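PDB 5C00: MdbA protein from Corynebacterium diphtheriae, which is a thiol-disulfide oxidoreductase, probably forming disulfide bonds in exported proteins, and is essential for viability, pilus assembly, toxin production and virulence. Local coordinates for residues D136-D141 and I156-K162; D16-E20 and V142-G147; E51-C55 and N96-G101; A32-K36 and W113-W117. One frame throughout, in Å; residues are numbered along the deposited sequence.

Interaction 1: D136-D141 and I156-K162; sequences DNDFAD and IREGGAK
Two salt bridges pin the segments together. K162, its side chain extended (m, then t throughout), places NZ 2.7 Å from OD2 of D136 (chi1 m); the same amine also pairs with D94. R157 (m, t, t, chi4 -72°) turns its guanidinium across helix 136-145: NH2 donates to D141 OD1 at 2.7 Å and NH1 to the same D141 OD1 at 3.1 Å. NH1 of R157 also donates to N137 OD1 at 3.0 Å and, weakly, to N137 O at 3.3 Å. D141 OD2 accepts from the backbone N of H9 and Q10. A water donates to both D136 OD2 (2.8 Å) and R157 O (2.7 Å). Residues 136-141 are helical. I156 and R157 lie in the last turn of helix 150-158, closed by a Schellman motif at G159 (phi 65°, psi 30°; G159 N to I156 O, 3.1 Å); A161 occupies the N-cap position before helix 162-180. This junction, packed on helix 136-145, is consistent with the helical insertion of DsbA-family proteins. In register, N137 CA lies 5.1 Å from R157 CA and A140 CA 5.3 Å from I156 CA. A140 CB covers one guanidinium face and touches R157 CG at 3.5 Å. I156 (m, t) packs its CG2 3.6 Å from A140 CB, 4.1 Å from F139 CB and 3.6 Å from D136 O, while the F139 ring leads away to stack edge-to-face with W134.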
# COMPACT_ATOMS: atom_id res chain seq x y z
N ASP A 136 7.28 -1.44 15.80
CA ASP A 136 6.57 -2.59 15.27
C ASP A 136 5.33 -3.01 16.07
O ASP A 136 4.35 -3.46 15.50
CB ASP A 136 7.52 -3.77 15.13
CG ASP A 136 8.59 -3.55 14.01
OD1 ASP A 136 8.30 -2.87 12.98
OD2 ASP A 136 9.74 -4.05 14.18
N ASN A 137 5.36 -2.83 17.38
CA ASN A 137 4.22 -3.25 18.19
C ASN A 137 3.06 -2.28 18.01
O ASN A 137 1.92 -2.66 18.23
CB ASN A 137 4.60 -3.40 19.66
CG ASN A 137 5.35 -4.69 19.94
OD1 ASN A 137 4.89 -5.78 19.67
ND2 ASN A 137 6.52 -4.56 20.47
N ASP A 138 3.37 -1.02 17.63
CA ASP A 138 2.32 -0.05 17.33
C ASP A 138 1.66 -0.41 16.03
O ASP A 138 0.43 -0.45 15.94
CB ASP A 138 2.91 1.35 17.31
CG ASP A 138 3.55 1.71 18.64
OD1 ASP A 138 2.80 1.91 19.67
OD2 ASP A 138 4.80 1.76 18.71
N PHE A 139 2.45 -0.67 15.00
CA PHE A 139 1.86 -1.12 13.75
C PHE A 139 0.99 -2.37 13.95
O PHE A 139 -0.08 -2.53 13.32
CB PHE A 139 2.94 -1.35 12.71
CG PHE A 139 3.57 -0.08 12.22
CD1 PHE A 139 2.91 0.70 11.29
CD2 PHE A 139 4.81 0.34 12.67
CE1 PHE A 139 3.47 1.89 10.83
CE2 PHE A 139 5.38 1.52 12.21
CZ PHE A 139 4.72 2.28 11.28
N ALA A 140 1.45 -3.28 14.78
CA ALA A 140 0.70 -4.52 15.02
C ALA A 140 -0.62 -4.28 15.75
O ALA A 140 -1.63 -4.86 15.41
CB ALA A 140 1.55 -5.51 15.79
N ASP A 141 -0.60 -3.42 16.76
CA ASP A 141 -1.81 -3.19 17.56
C ASP A 141 -2.87 -2.64 16.59
O ASP A 141 -4.06 -2.98 16.69
CB ASP A 141 -1.59 -2.19 18.67
CG ASP A 141 -1.07 -2.81 19.97
OD1 ASP A 141 -0.58 -3.97 19.99
OD2 ASP A 141 -1.19 -2.10 21.00
N ILE A 156 3.59 -9.18 12.49
CA ILE A 156 4.01 -7.80 12.46
C ILE A 156 4.94 -7.46 13.66
O ILE A 156 5.95 -6.76 13.51
CB ILE A 156 2.78 -6.86 12.44
CG1 ILE A 156 2.00 -7.11 11.13
CG2 ILE A 156 3.23 -5.40 12.62
CD1 ILE A 156 0.74 -6.33 10.92
N ARG A 157 4.57 -7.92 14.84
CA ARG A 157 5.40 -7.71 16.03
C ARG A 157 6.81 -8.25 15.86
O ARG A 157 7.74 -7.66 16.37
CB ARG A 157 4.77 -8.40 17.24
CG ARG A 157 3.49 -7.76 17.67
CD ARG A 157 3.00 -8.26 19.02
NE ARG A 157 1.59 -7.99 19.13
CZ ARG A 157 1.07 -6.77 19.29
NH1 ARG A 157 1.87 -5.73 19.44
NH2 ARG A 157 -0.25 -6.58 19.30
N GLU A 158 6.95 -9.37 15.16
CA GLU A 158 8.22 -10.03 14.94
C GLU A 158 8.90 -9.60 13.68
O GLU A 158 10.00 -10.05 13.39
CB GLU A 158 8.00 -11.57 14.88
CG GLU A 158 7.71 -12.20 16.23
CD GLU A 158 6.97 -13.54 16.13
OE1 GLU A 158 6.77 -14.03 14.99
OE2 GLU A 158 6.58 -14.09 17.17
N GLY A 159 8.28 -8.72 12.90
CA GLY A 159 8.86 -8.27 11.62
C GLY A 159 8.96 -9.36 10.58
O GLY A 159 9.88 -9.34 9.72
N GLY A 160 8.04 -10.31 10.65
CA GLY A 160 8.03 -11.46 9.76
C GLY A 160 7.95 -11.20 8.27
O GLY A 160 8.46 -12.01 7.49
N ALA A 161 7.33 -10.10 7.84
CA ALA A 161 7.28 -9.82 6.44
C ALA A 161 8.38 -8.83 6.00
O ALA A 161 8.38 -8.40 4.85
CB ALA A 161 5.89 -9.30 6.03
N LYS A 162 9.31 -8.47 6.87
CA LYS A 162 10.30 -7.43 6.51
C LYS A 162 11.27 -7.87 5.46
O LYS A 162 11.58 -7.15 4.52
CB LYS A 162 11.07 -6.95 7.74
CG LYS A 162 10.21 -6.11 8.68
CD LYS A 162 11.07 -5.37 9.67
CE LYS A 162 10.26 -4.62 10.70
NZ LYS A 162 11.10 -4.22 11.85
O HOH W 1 10.01 -6.60 15.26

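Interaction 2: D16-E20 and V142-G147; sequences DYDKE and VAKSLG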
# COMPACT_ATOMS: atom_id res chain seq x y z
N ASP A 16 -12.39 1.11 18.28
CA ASP A 16 -12.99 0.84 16.97
C ASP A 16 -12.43 1.92 16.02
O ASP A 16 -12.42 3.12 16.33
CB ASP A 16 -14.52 1.01 16.98
CG ASP A 16 -15.30 -0.14 17.68
OD1 ASP A 16 -14.80 -1.27 17.72
OD2 ASP A 16 -16.42 0.10 18.21
N TYR A 17 -12.07 1.49 14.83
CA TYR A 17 -11.59 2.38 13.77
C TYR A 17 -12.65 2.40 12.65
O TYR A 17 -13.37 1.42 12.44
CB TYR A 17 -10.25 1.88 13.19
CG TYR A 17 -9.04 2.01 14.14
CD1 TYR A 17 -8.90 1.14 15.24
CD2 TYR A 17 -8.10 3.00 13.97
CE1 TYR A 17 -7.82 1.27 16.13
CE2 TYR A 17 -7.02 3.13 14.84
CZ TYR A 17 -6.86 2.27 15.92
OH TYR A 17 -5.78 2.38 16.80
N ASP A 18 -12.73 3.50 11.94
CA ASP A 18 -13.58 3.54 10.75
C ASP A 18 -13.05 2.57 9.66
O ASP A 18 -11.83 2.49 9.43
CB ASP A 18 -13.70 4.96 10.23
CG ASP A 18 -14.69 5.06 9.08
OD1 ASP A 18 -15.78 4.39 9.12
OD2 ASP A 18 -14.36 5.80 8.13
N LYS A 19 -13.97 1.83 9.03
CA LYS A 19 -13.67 0.74 8.10
C LYS A 19 -14.58 0.77 6.87
O LYS A 19 -15.74 0.33 6.95
CB LYS A 19 -13.87 -0.58 8.81
CG LYS A 19 -12.62 -1.28 9.31
CD LYS A 19 -12.31 -2.56 8.51
CE LYS A 19 -12.52 -3.85 9.28
NZ LYS A 19 -11.73 -4.98 8.68
N GLU A 20 -14.02 1.21 5.75
CA GLU A 20 -14.73 1.31 4.47
C GLU A 20 -14.91 -0.10 3.94
O GLU A 20 -14.02 -0.93 4.05
CB GLU A 20 -13.94 2.18 3.48
CG GLU A 20 -14.34 2.06 2.01
CD GLU A 20 -13.50 2.93 1.08
OE1 GLU A 20 -12.38 3.37 1.46
OE2 GLU A 20 -13.95 3.17 -0.07
N VAL A 142 -2.46 -1.71 15.73
CA VAL A 142 -3.40 -1.04 14.85
C VAL A 142 -3.97 -2.01 13.82
O VAL A 142 -5.18 -1.99 13.54
CB VAL A 142 -2.80 0.22 14.20
CG1 VAL A 142 -3.76 0.80 13.17
CG2 VAL A 142 -2.56 1.25 15.27
N ALA A 143 -3.13 -2.87 13.25
CA ALA A 143 -3.59 -3.91 12.39
C ALA A 143 -4.66 -4.78 13.07
O ALA A 143 -5.67 -5.11 12.46
CB ALA A 143 -2.42 -4.78 11.92
N LYS A 144 -4.38 -5.22 14.28
CA LYS A 144 -5.33 -6.06 15.02
C LYS A 144 -6.66 -5.33 15.21
O LYS A 144 -7.75 -5.89 15.01
CB LYS A 144 -4.74 -6.42 16.36
CG LYS A 144 -5.66 -7.16 17.30
CD LYS A 144 -5.86 -8.57 16.81
CE LYS A 144 -6.81 -9.33 17.72
NZ LYS A 144 -8.20 -9.12 17.27
N SER A 145 -6.57 -4.07 15.63
CA SER A 145 -7.78 -3.27 15.85
C SER A 145 -8.61 -3.15 14.57
O SER A 145 -9.84 -3.08 14.65
CB SER A 145 -7.43 -1.88 16.32
OG SER A 145 -6.84 -1.89 17.62
N LEU A 146 -7.97 -3.10 13.40
CA LEU A 146 -8.67 -2.99 12.13
C LEU A 146 -9.16 -4.32 11.59
O LEU A 146 -9.80 -4.37 10.51
CB LEU A 146 -7.80 -2.28 11.07
CG LEU A 146 -7.95 -0.76 11.03
CD1 LEU A 146 -6.90 -0.09 10.14
CD2 LEU A 146 -9.33 -0.31 10.58
N GLY A 147 -8.81 -5.41 12.24
CA GLY A 147 -9.35 -6.68 11.85
C GLY A 147 -8.38 -7.76 11.47
O GLY A 147 -8.83 -8.84 11.11
O HOH W 2 -4.94 0.20 18.10
O HOH W 3 -11.96 -1.25 14.42
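This is a partly buried contact in which an extended piece of the N-terminal region, before strand 25-29, lies along the C-terminal end of helix 136-145. Y17 and L146 are the closest backbone neighbours, their CA atoms 6.3 Å apart. Y17 CB rests 3.5 Å from L146 CD2, and the ring reaches on toward V142, with Y17 CE2 4.3 Å from V142 CG1 and Y17 OH 3.7 Å from V142 CG2. Two waters fasten the tyrosine: one joins Y17 OH (2.7 Å) to S145 OG (2.9 Å), the other Y17 N (2.8 Å) to S145 O (2.8 Å). S145 OG is also bonded to D141 O of its own helix. The helix ends in a Schellman motif at G147, whose phi of 122° suits a residue without a side chain; a CB there would also collide with K19 NZ. That amine donates to L146 O at 2.7 Å, satisfying a carbonyl at the helix terminus, while K19 CG packs 3.7 Å from L146 CD2. Helix 113-125 backs both segments: L122 touches Y17 and V142, T115 and N118 meet K19, and A143 of helix 136-145 packs on I156 of helix 150-158.

Interaction 3: E51-C55 and N96-G101; sequences EDFSC and NSTKAG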
# COMPACT_ATOMS: atom_id res chain seq x y z
N GLU A 51 4.55 3.82 -4.38
CA GLU A 51 4.41 4.71 -3.24
C GLU A 51 5.32 4.26 -2.13
O GLU A 51 5.87 3.14 -2.14
CB GLU A 51 2.94 4.86 -2.79
CG GLU A 51 2.26 3.62 -2.38
CD GLU A 51 0.71 3.72 -2.14
OE1 GLU A 51 0.18 2.66 -1.83
OE2 GLU A 51 0.04 4.78 -2.30
N ASP A 52 5.48 5.16 -1.18
CA ASP A 52 6.30 4.91 0.04
C ASP A 52 5.47 5.42 1.24
O ASP A 52 4.91 6.53 1.19
CB ASP A 52 7.65 5.60 -0.17
CG ASP A 52 8.64 5.44 1.01
OD1 ASP A 52 8.28 5.70 2.17
OD2 ASP A 52 9.81 5.11 0.74
N PHE A 53 5.38 4.65 2.30
CA PHE A 53 4.57 5.04 3.47
C PHE A 53 5.11 6.28 4.25
O PHE A 53 4.40 6.80 5.10
CB PHE A 53 4.37 3.90 4.40
CG PHE A 53 3.27 2.96 3.97
CD1 PHE A 53 1.93 3.30 4.21
CD2 PHE A 53 3.56 1.75 3.33
CE1 PHE A 53 0.91 2.47 3.84
CE2 PHE A 53 2.51 0.94 2.94
CZ PHE A 53 1.21 1.27 3.21
N SER A 54 6.31 6.77 3.93
CA SER A 54 6.79 8.00 4.56
C SER A 54 6.68 9.21 3.64
O SER A 54 7.18 10.28 3.98
CB SER A 54 8.23 7.85 5.03
OG SER A 54 8.30 6.76 5.94
N CYS A 55 6.06 9.03 2.49
CA CYS A 55 5.99 10.08 1.47
C CYS A 55 4.73 10.95 1.62
O CYS A 55 3.63 10.48 1.44
CB CYS A 55 6.04 9.38 0.13
SG CYS A 55 5.74 10.44 -1.27
N ASN A 96 10.87 3.94 9.14
CA ASN A 96 9.45 4.02 9.15
C ASN A 96 8.87 3.43 7.87
O ASN A 96 7.88 2.79 7.91
CB ASN A 96 9.02 5.47 9.25
CG ASN A 96 7.53 5.62 9.40
OD1 ASN A 96 6.99 5.37 10.48
ND2 ASN A 96 6.86 5.96 8.32
N SER A 97 9.49 3.70 6.71
CA SER A 97 8.93 3.22 5.43
C SER A 97 8.92 1.68 5.41
O SER A 97 7.96 1.04 4.93
CB SER A 97 9.77 3.77 4.24
OG SER A 97 9.73 5.21 4.19
N THR A 98 9.96 1.09 5.95
CA THR A 98 10.01 -0.39 6.04
C THR A 98 9.05 -0.94 7.06
O THR A 98 8.37 -1.93 6.80
CB THR A 98 11.42 -0.91 6.29
OG1 THR A 98 12.29 -0.45 5.26
CG2 THR A 98 11.41 -2.49 6.32
N LYS A 99 9.01 -0.35 8.24
CA LYS A 99 8.08 -0.82 9.28
C LYS A 99 6.61 -0.77 8.83
O LYS A 99 5.85 -1.75 8.97
CB LYS A 99 8.29 -0.04 10.57
CG LYS A 99 9.53 -0.44 11.32
CD LYS A 99 9.70 0.40 12.58
CE LYS A 99 10.82 -0.17 13.46
NZ LYS A 99 12.16 0.04 12.87
N ALA A 100 6.20 0.35 8.24
CA ALA A 100 4.84 0.54 7.76
C ALA A 100 4.57 -0.39 6.57
O ALA A 100 3.54 -1.06 6.49
CB ALA A 100 4.67 2.00 7.35
N GLY A 101 5.52 -0.42 5.63
CA GLY A 101 5.36 -1.19 4.41
C GLY A 101 5.33 -2.67 4.70
O GLY A 101 4.50 -3.40 4.16
O HOH W 4 6.89 2.23 2.58
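In segment 51-55, D52 to C55 form a type I beta turn, closed by C55 N to D52 O at 3.0 Å, while residues 96-101 form the first turns of helix 96-109. The two backbones approach most closely at F53 and S97, with 5.1 Å between CA atoms. A water bridges them, accepting from F53 N (2.9 Å) and donating to S97 O (2.8 Å). D52 OD1 accepts from S54 N at 2.9 Å, an Asx turn, and accepts a hydrogen bond from S97 OG at a short 2.5 Å. S97 OG accepts in turn from S54 OG (2.7 Å), and S54 OG accepts from N96 ND2 (2.9 Å), so a directed chain of side-chain bonds stitches turn to helix. The turn ends on C55, at the N-cap position of helix 56-74 and the first cysteine of a CxxC sequence with C58, the position of the redox-active pair in thioredoxin-fold oxidoreductases and probably so here. Beside this polar chain F53 turns toward the helix: its CB meets A100 CB at 3.5 Å, its CD2 lies 3.6 Å from G101 CA, and A100 O sits over one ring face. L123 and M124 of helix 113-125 also touch the phenylalanine.

Interaction 4: A32-K36 and W113-W117; sequences AIVLK and WETYW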
# COMPACT_ATOMS: atom_id res chain seq x y z
N ALA A 32 4.40 -6.97 -6.08
CA ALA A 32 3.32 -6.01 -5.99
C ALA A 32 2.24 -6.57 -5.13
O ALA A 32 2.05 -7.81 -5.01
CB ALA A 32 2.76 -5.71 -7.36
N ILE A 33 1.50 -5.65 -4.53
CA ILE A 33 0.26 -5.99 -3.93
C ILE A 33 -0.77 -5.60 -4.97
O ILE A 33 -0.96 -4.43 -5.27
CB ILE A 33 0.03 -5.28 -2.59
CG1 ILE A 33 1.07 -5.74 -1.56
CG2 ILE A 33 -1.39 -5.54 -2.10
CD1 ILE A 33 1.32 -4.78 -0.42
N VAL A 34 -1.43 -6.61 -5.52
CA VAL A 34 -2.31 -6.41 -6.64
C VAL A 34 -3.78 -6.32 -6.20
O VAL A 34 -4.26 -7.20 -5.50
CB VAL A 34 -2.12 -7.55 -7.68
CG1 VAL A 34 -2.85 -7.20 -8.97
CG2 VAL A 34 -0.65 -7.76 -7.99
N LEU A 35 -4.46 -5.23 -6.55
CA LEU A 35 -5.89 -5.09 -6.24
C LEU A 35 -6.68 -5.21 -7.51
O LEU A 35 -6.35 -4.59 -8.50
CB LEU A 35 -6.16 -3.75 -5.57
CG LEU A 35 -5.31 -3.49 -4.35
CD1 LEU A 35 -5.71 -2.14 -3.79
CD2 LEU A 35 -5.50 -4.56 -3.30
N LYS A 36 -7.71 -6.04 -7.49
CA LYS A 36 -8.47 -6.38 -8.68
C LYS A 36 -9.84 -6.87 -8.33
O LYS A 36 -10.05 -7.44 -7.28
CB LYS A 36 -7.72 -7.49 -9.43
CG LYS A 36 -7.35 -8.63 -8.51
CD LYS A 36 -6.37 -9.61 -9.17
CE LYS A 36 -5.34 -10.10 -8.15
NZ LYS A 36 -4.62 -11.36 -8.62
N TRP A 113 -8.53 -8.41 2.42
CA TRP A 113 -8.38 -7.22 1.59
C TRP A 113 -9.10 -6.03 2.19
O TRP A 113 -8.63 -4.91 2.01
CB TRP A 113 -8.80 -7.48 0.13
CG TRP A 113 -7.89 -8.52 -0.40
CD1 TRP A 113 -8.15 -9.84 -0.57
CD2 TRP A 113 -6.51 -8.34 -0.67
NE1 TRP A 113 -7.03 -10.49 -1.01
CE2 TRP A 113 -5.99 -9.60 -1.02
CE3 TRP A 113 -5.65 -7.24 -0.61
CZ2 TRP A 113 -4.67 -9.76 -1.36
CZ3 TRP A 113 -4.36 -7.41 -0.93
CH2 TRP A 113 -3.87 -8.68 -1.29
N GLU A 114 -10.18 -6.25 2.92
CA GLU A 114 -10.86 -5.10 3.52
C GLU A 114 -10.01 -4.51 4.69
O GLU A 114 -9.89 -3.30 4.83
CB GLU A 114 -12.26 -5.46 3.95
CG GLU A 114 -13.12 -4.21 4.12
CD GLU A 114 -14.60 -4.55 4.22
OE1 GLU A 114 -15.07 -4.57 5.37
OE2 GLU A 114 -15.24 -4.81 3.15
N THR A 115 -9.36 -5.36 5.47
CA THR A 115 -8.41 -4.89 6.49
C THR A 115 -7.20 -4.19 5.86
O THR A 115 -6.83 -3.08 6.23
CB THR A 115 -7.98 -6.10 7.37
OG1 THR A 115 -9.15 -6.59 8.03
CG2 THR A 115 -7.02 -5.67 8.42
N TYR A 116 -6.62 -4.83 4.83
CA TYR A 116 -5.49 -4.26 4.12
C TYR A 116 -5.82 -2.86 3.61
O TYR A 116 -5.09 -1.89 3.86
CB TYR A 116 -5.07 -5.12 2.95
CG TYR A 116 -4.05 -4.41 2.12
CD1 TYR A 116 -2.73 -4.27 2.58
CD2 TYR A 116 -4.39 -3.78 0.95
CE1 TYR A 116 -1.81 -3.55 1.86
CE2 TYR A 116 -3.47 -3.03 0.25
CZ TYR A 116 -2.19 -2.93 0.73
OH TYR A 116 -1.29 -2.23 0.02
N TRP A 117 -6.93 -2.75 2.91
CA TRP A 117 -7.26 -1.45 2.35
C TRP A 117 -7.38 -0.34 3.42
O TRP A 117 -6.86 0.78 3.28
CB TRP A 117 -8.56 -1.57 1.58
CG TRP A 117 -9.00 -0.29 1.10
CD1 TRP A 117 -9.98 0.45 1.61
CD2 TRP A 117 -8.42 0.44 0.04
NE1 TRP A 117 -10.08 1.63 0.92
CE2 TRP A 117 -9.15 1.64 -0.06
CE3 TRP A 117 -7.37 0.20 -0.86
CZ2 TRP A 117 -8.85 2.61 -1.01
CZ3 TRP A 117 -7.08 1.17 -1.82
CH2 TRP A 117 -7.83 2.35 -1.88
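Helix 113-125 crosses strand 32-36 steeply, the short segments' axes 11.4 Å apart with an N-to-C angle of 114°, a gap spanned by large side chains. The knobs on the strand are I33 and L35; the hollow is the groove between W113 and Y116. I33 CG2 wedges into it, 3.7 Å from W113 CZ3, which it meets at the indole edge, and 3.9 Å from Y116 CZ; its CD1 reaches Y116 OH at 3.7 Å. L35 CD2 enters the same groove, 3.8 Å from W113 CE3 and 4.4 Å from Y116 CE2, while L35 CD1 leans the other way to W117 CZ3 at 4.1 Å. V34 points away from the helix. This seats a helix on one face of the thioredoxin-fold mixed sheet, strand 32-36 lying between strands 25-29 and 78-85. Aliphatic branches meet aromatic rings without any polar bond between the segments, so helix and sheet are held by burial and fit of shape; W117 NE1 bonds to E20.

How the interactions relate
Interactions 1 and 2 share helix 136-145, and I156 CD1 touches A143 CB at 3.6 Å between them; their centres are 15 Å apart. Interaction 1 also touches interaction 3, whose centre is 13 Å from its own, where F139 CE1 lies 3.6 Å from A100 CA. Interaction 2 reaches interaction 4 through E20 OE1 and W117 NE1, 2.9 Å apart and probably hydrogen-bonded. Interactions 3 and 4 do not touch, their nearest atoms about 5 Å apart, yet both fix helices against one mixed sheet. Interaction 3 holds C55 of the probable redox-active CxxC; interaction 2, centred 19 Å from it, comes no closer than about 9 Å between nearest atoms.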